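Local coordinates for protein putative 2,5-diketo-D-gluconic acid reductase B (Sinorhizobium meliloti, PDB 3UP8) that probably reduces methylglyoxal to hydroxyacetone with NADPH, as a putative 2,5-diketo-D-gluconic acid reductase of the aldo/keto reductase family, at residues Asp120-Pro130 with Gly150-Phe160. Sequence-based numbering, arbitrary orientation.
Sequences DHVDLLLLHWP and GKVRHIGISNF. With ACT (acetate ion), chain C.
Asn159 lays its carboxamide over one face of the Trp129 indole, the two planes 13° apart and ND2 3.4 Å from Trp129 CE2. The same ND2 donates to His128 O at 2.8 Å, nearly in the amide plane, while OD1 is bonded to Tyr206; bonds at both ends thus fix the flip of the amide. At the other end of the pair, the guanidinium of Arg153 stacks on the His121 ring, planes 6° apart and centres 3.8 Å apart. A bend at chi2 (-72°) folds the arginine over the ring, and each partner is tied in its own plane: Arg153 NH1 donates to Gly150 O, and His121 ND1 to Asp120 OD1 at 2.8 Å. Between these stacks run backbone bonds of parallel strands, among them Gly156 N to Leu125 O (2.9 Å) and Leu127 N to Gly156 O (3.2 Å). They join neighbouring strands 122-127 and 152-158 of the eight-stranded TIM barrel, linked through helix 136-148 as a beta-alpha-beta unit. On the helix-facing side Leu125 CD2 meets Val152 CG2 at 3.8 Å; beyond the strand ends, beside helix 162-171, Pro130 CB makes a CH-pi contact over a face of Phe160. At the C-terminal mouth His128, a predicted substrate-binding residue, donates through NE2 to OXT of an acetate ion, probably from the crystallisation liquor, at 2.7 Å; Tyr70, the predicted proton donor, bonds the same ion.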
loop_
_atom_site.group_PDB
_atom_site.type_symbol
_atom_site.label_atom_id
_atom_site.label_comp_id
_atom_site.label_asym_id
_atom_site.label_seq_id
_atom_site.Cartn_x
_atom_site.Cartn_y
_atom_site.Cartn_z
ATOM N N ASP A 120 -16.829 -10.048 7.019
ATOM C CA ASP A 120 -16.705 -9.973 8.485
ATOM C C ASP A 120 -15.290 -9.617 8.984
ATOM O O ASP A 120 -15.084 -9.452 10.181
ATOM C CB ASP A 120 -17.209 -11.260 9.148
ATOM C CG ASP A 120 -16.264 -12.446 8.965
ATOM O OD1 ASP A 120 -15.601 -12.590 7.916
ATOM O OD2 ASP A 120 -16.183 -13.255 9.909
ATOM N N HIS A 121 -14.339 -9.505 8.068
ATOM C CA HIS A 121 -12.956 -9.162 8.434
ATOM C C HIS A 121 -12.247 -8.525 7.251
ATOM O O HIS A 121 -12.610 -8.755 6.084
ATOM C CB HIS A 121 -12.163 -10.409 8.876
ATOM C CG HIS A 121 -11.892 -11.382 7.770
ATOM N ND1 HIS A 121 -12.843 -12.267 7.308
ATOM C CD2 HIS A 121 -10.775 -11.614 7.035
ATOM C CE1 HIS A 121 -12.330 -12.994 6.328
ATOM N NE2 HIS A 121 -11.075 -12.620 6.144
ATOM N N VAL A 122 -11.253 -7.711 7.565
ATOM C CA VAL A 122 -10.277 -7.305 6.580
ATOM C C VAL A 122 -8.985 -8.071 6.841
ATOM O O VAL A 122 -8.732 -8.522 7.954
ATOM C CB VAL A 122 -10.004 -5.793 6.580
ATOM C CG1 VAL A 122 -11.248 -5.030 6.112
ATOM C CG2 VAL A 122 -9.538 -5.293 7.963
ATOM N N ASP A 123 -8.172 -8.216 5.807
ATOM C CA ASP A 123 -6.882 -8.837 5.995
ATOM C C ASP A 123 -5.930 -7.906 6.731
ATOM O O ASP A 123 -5.133 -8.376 7.533
ATOM C CB ASP A 123 -6.308 -9.288 4.660
ATOM C CG ASP A 123 -7.190 -10.345 3.994
ATOM O OD1 ASP A 123 -6.935 -11.537 4.217
ATOM O OD2 ASP A 123 -8.160 -9.986 3.301
ATOM N N LEU A 124 -6.053 -6.600 6.488
ATOM C CA LEU A 124 -5.108 -5.617 7.009
ATOM C C LEU A 124 -5.815 -4.317 7.367
ATOM O O LEU A 124 -6.613 -3.796 6.571
ATOM C CB LEU A 124 -4.010 -5.323 5.968
ATOM C CG LEU A 124 -2.830 -4.414 6.348
ATOM C CD1 LEU A 124 -2.119 -4.861 7.663
ATOM C CD2 LEU A 124 -1.800 -4.289 5.164
ATOM N N LEU A 125 -5.533 -3.806 8.566
ATOM C CA LEU A 125 -6.083 -2.526 8.999
ATOM C C LEU A 125 -4.941 -1.623 9.422
ATOM O O LEU A 125 -4.108 -2.014 10.245
ATOM C CB LEU A 125 -7.076 -2.698 10.156
ATOM C CG LEU A 125 -7.798 -1.437 10.648
ATOM C CD1 LEU A 125 -8.763 -0.922 9.576
ATOM C CD2 LEU A 125 -8.553 -1.671 11.964
ATOM N N LEU A 126 -4.903 -0.428 8.841
ATOM C CA LEU A 126 -3.833 0.527 9.126
ATOM C C LEU A 126 -4.372 1.759 9.828
ATOM O O LEU A 126 -5.520 2.167 9.639
ATOM C CB LEU A 126 -3.134 0.958 7.828
ATOM C CG LEU A 126 -2.722 -0.099 6.798
ATOM C CD1 LEU A 126 -2.056 0.581 5.603
ATOM C CD2 LEU A 126 -1.778 -1.140 7.398
ATOM N N LEU A 127 -3.521 2.348 10.649
ATOM C CA LEU A 127 -3.695 3.718 11.073
ATOM C C LEU A 127 -3.227 4.561 9.894
ATOM O O LEU A 127 -2.073 4.438 9.440
ATOM C CB LEU A 127 -2.854 4.012 12.335
ATOM C CG LEU A 127 -3.073 3.052 13.512
ATOM C CD1 LEU A 127 -2.055 3.280 14.640
ATOM C CD2 LEU A 127 -4.525 3.140 14.054
ATOM N N HIS A 128 -4.120 5.420 9.409
ATOM C CA HIS A 128 -3.881 6.131 8.147
ATOM C C HIS A 128 -2.767 7.179 8.232
ATOM O O HIS A 128 -1.948 7.290 7.324
ATOM C CB HIS A 128 -5.193 6.759 7.636
ATOM C CG HIS A 128 -5.235 6.953 6.154
ATOM N ND1 HIS A 128 -6.416 6.970 5.441
ATOM C CD2 HIS A 128 -4.244 7.128 5.244
ATOM C CE1 HIS A 128 -6.152 7.155 4.160
ATOM N NE2 HIS A 128 -4.843 7.247 4.011
ATOM N N TRP A 129 -2.734 7.926 9.336
ATOM C CA TRP A 129 -1.751 8.973 9.556
ATOM C C TRP A 129 -1.358 8.971 11.027
ATOM O O TRP A 129 -2.184 8.633 11.869
ATOM C CB TRP A 129 -2.313 10.348 9.168
ATOM C CG TRP A 129 -2.425 10.526 7.683
ATOM C CD1 TRP A 129 -3.498 10.229 6.908
ATOM C CD2 TRP A 129 -1.407 11.007 6.799
ATOM N NE1 TRP A 129 -3.220 10.499 5.588
ATOM C CE2 TRP A 129 -1.936 10.969 5.497
ATOM C CE3 TRP A 129 -0.094 11.465 6.985
ATOM C CZ2 TRP A 129 -1.205 11.375 4.381
ATOM C CZ3 TRP A 129 0.635 11.874 5.868
ATOM C CH2 TRP A 129 0.076 11.808 4.585
ATOM N N PRO A 130 -0.104 9.361 11.343
ATOM C CA PRO A 130 0.372 9.409 12.744
ATOM C C PRO A 130 -0.110 10.612 13.559
ATOM O O PRO A 130 -0.261 10.497 14.785
ATOM C CB PRO A 130 1.893 9.472 12.595
ATOM C CG PRO A 130 2.094 10.176 11.293
ATOM C CD PRO A 130 0.987 9.651 10.392
ATOM N N GLY A 150 -11.214 -10.879 15.750
ATOM C CA GLY A 150 -11.327 -11.636 14.502
ATOM C C GLY A 150 -11.815 -10.783 13.335
ATOM O O GLY A 150 -12.162 -11.300 12.264
ATOM N N LYS A 151 -11.811 -9.474 13.526
ATOM C CA LYS A 151 -12.313 -8.554 12.520
ATOM C C LYS A 151 -11.205 -8.070 11.595
ATOM O O LYS A 151 -11.474 -7.534 10.529
ATOM C CB LYS A 151 -13.012 -7.378 13.185
ATOM C CG LYS A 151 -14.257 -7.859 13.943
ATOM C CD LYS A 151 -15.003 -6.723 14.561
ATOM C CE LYS A 151 -16.182 -7.277 15.389
ATOM N NZ LYS A 151 -16.764 -6.149 16.113
ATOM N N VAL A 152 -9.967 -8.294 12.019
ATOM C CA VAL A 152 -8.781 -7.852 11.295
ATOM C C VAL A 152 -7.741 -8.952 11.444
ATOM O O VAL A 152 -7.461 -9.368 12.563
ATOM C CB VAL A 152 -8.206 -6.556 11.914
ATOM C CG1 VAL A 152 -6.925 -6.140 11.215
ATOM C CG2 VAL A 152 -9.213 -5.424 11.848
ATOM N N ARG A 153 -7.167 -9.424 10.334
ATOM C CA ARG A 153 -6.189 -10.507 10.411
ATOM C C ARG A 153 -4.817 -9.955 10.831
ATOM O O ARG A 153 -4.130 -10.531 11.685
ATOM C CB ARG A 153 -6.096 -11.257 9.069
ATOM C CG ARG A 153 -7.356 -12.052 8.693
ATOM C CD ARG A 153 -7.561 -13.316 9.533
ATOM N NE ARG A 153 -8.856 -13.961 9.245
ATOM C CZ ARG A 153 -10.003 -13.703 9.880
ATOM N NH1 ARG A 153 -10.061 -12.805 10.861
ATOM N NH2 ARG A 153 -11.112 -14.342 9.517
ATOM N N HIS A 154 -4.440 -8.828 10.234
ATOM C CA HIS A 154 -3.130 -8.228 10.451
ATOM C C HIS A 154 -3.305 -6.734 10.647
ATOM O O HIS A 154 -4.274 -6.146 10.163
ATOM C CB HIS A 154 -2.247 -8.507 9.241
ATOM C CG HIS A 154 -2.165 -9.954 8.905
ATOM N ND1 HIS A 154 -1.377 -10.836 9.611
ATOM C CD2 HIS A 154 -2.785 -10.679 7.946
ATOM C CE1 HIS A 154 -1.526 -12.046 9.107
ATOM N NE2 HIS A 154 -2.376 -11.979 8.099
ATOM N N ILE A 155 -2.394 -6.125 11.398
ATOM C CA ILE A 155 -2.480 -4.694 11.677
ATOM C C ILE A 155 -1.226 -3.962 11.163
ATOM O O ILE A 155 -0.151 -4.551 11.068
ATOM C CB ILE A 155 -2.710 -4.410 13.190
ATOM C CG1 ILE A 155 -1.612 -5.049 14.071
ATOM C CG2 ILE A 155 -4.102 -4.890 13.627
ATOM C CD1 ILE A 155 -1.591 -4.482 15.499
ATOM N N GLY A 156 -1.373 -2.685 10.834
ATOM C CA GLY A 156 -0.238 -1.889 10.406
ATOM C C GLY A 156 -0.421 -0.400 10.535
ATOM O O GLY A 156 -1.388 0.083 11.163
ATOM N N ILE A 157 0.517 0.328 9.928
ATOM C CA ILE A 157 0.578 1.779 10.026
ATOM C C ILE A 157 0.782 2.425 8.670
ATOM O O ILE A 157 1.095 1.754 7.692
ATOM C CB ILE A 157 1.691 2.220 11.010
ATOM C CG1 ILE A 157 3.050 1.644 10.552
ATOM C CG2 ILE A 157 1.305 1.785 12.441
ATOM C CD1 ILE A 157 4.214 1.861 11.506
ATOM N N SER A 158 0.600 3.738 8.604
ATOM C CA SER A 158 0.750 4.440 7.345
ATOM C C SER A 158 1.264 5.830 7.628
ATOM O O SER A 158 0.745 6.524 8.513
ATOM C CB SER A 158 -0.579 4.459 6.562
ATOM O OG SER A 158 -0.418 4.969 5.234
ATOM N N ASN A 159 2.299 6.218 6.877
ATOM C CA ASN A 159 2.910 7.538 6.940
ATOM C C ASN A 159 3.606 7.813 8.265
ATOM O O ASN A 159 3.726 8.972 8.680
ATOM C CB ASN A 159 1.874 8.623 6.638
ATOM C CG ASN A 159 1.181 8.400 5.310
ATOM O OD1 ASN A 159 1.817 8.462 4.261
ATOM N ND2 ASN A 159 -0.121 8.113 5.348
ATOM N N PHE A 160 4.054 6.749 8.922
ATOM C CA PHE A 160 4.790 6.884 10.170
ATOM C C PHE A 160 6.273 7.092 9.840
ATOM O O PHE A 160 6.810 6.458 8.919
ATOM C CB PHE A 160 4.642 5.612 11.010
ATOM C CG PHE A 160 3.351 5.525 11.791
ATOM C CD1 PHE A 160 3.346 5.002 13.089
ATOM C CD2 PHE A 160 2.145 5.947 11.240
ATOM C CE1 PHE A 160 2.150 4.907 13.819
ATOM C CE2 PHE A 160 0.952 5.868 11.965
ATOM C CZ PHE A 160 0.948 5.347 13.251
HETATM C C ACT C . -3.302 7.997 0.881
HETATM O O ACT C . -3.279 6.833 0.423
HETATM O OXT ACT C . -4.310 8.289 1.535
HETATM C CH3 ACT C . -2.202 8.989 0.673
#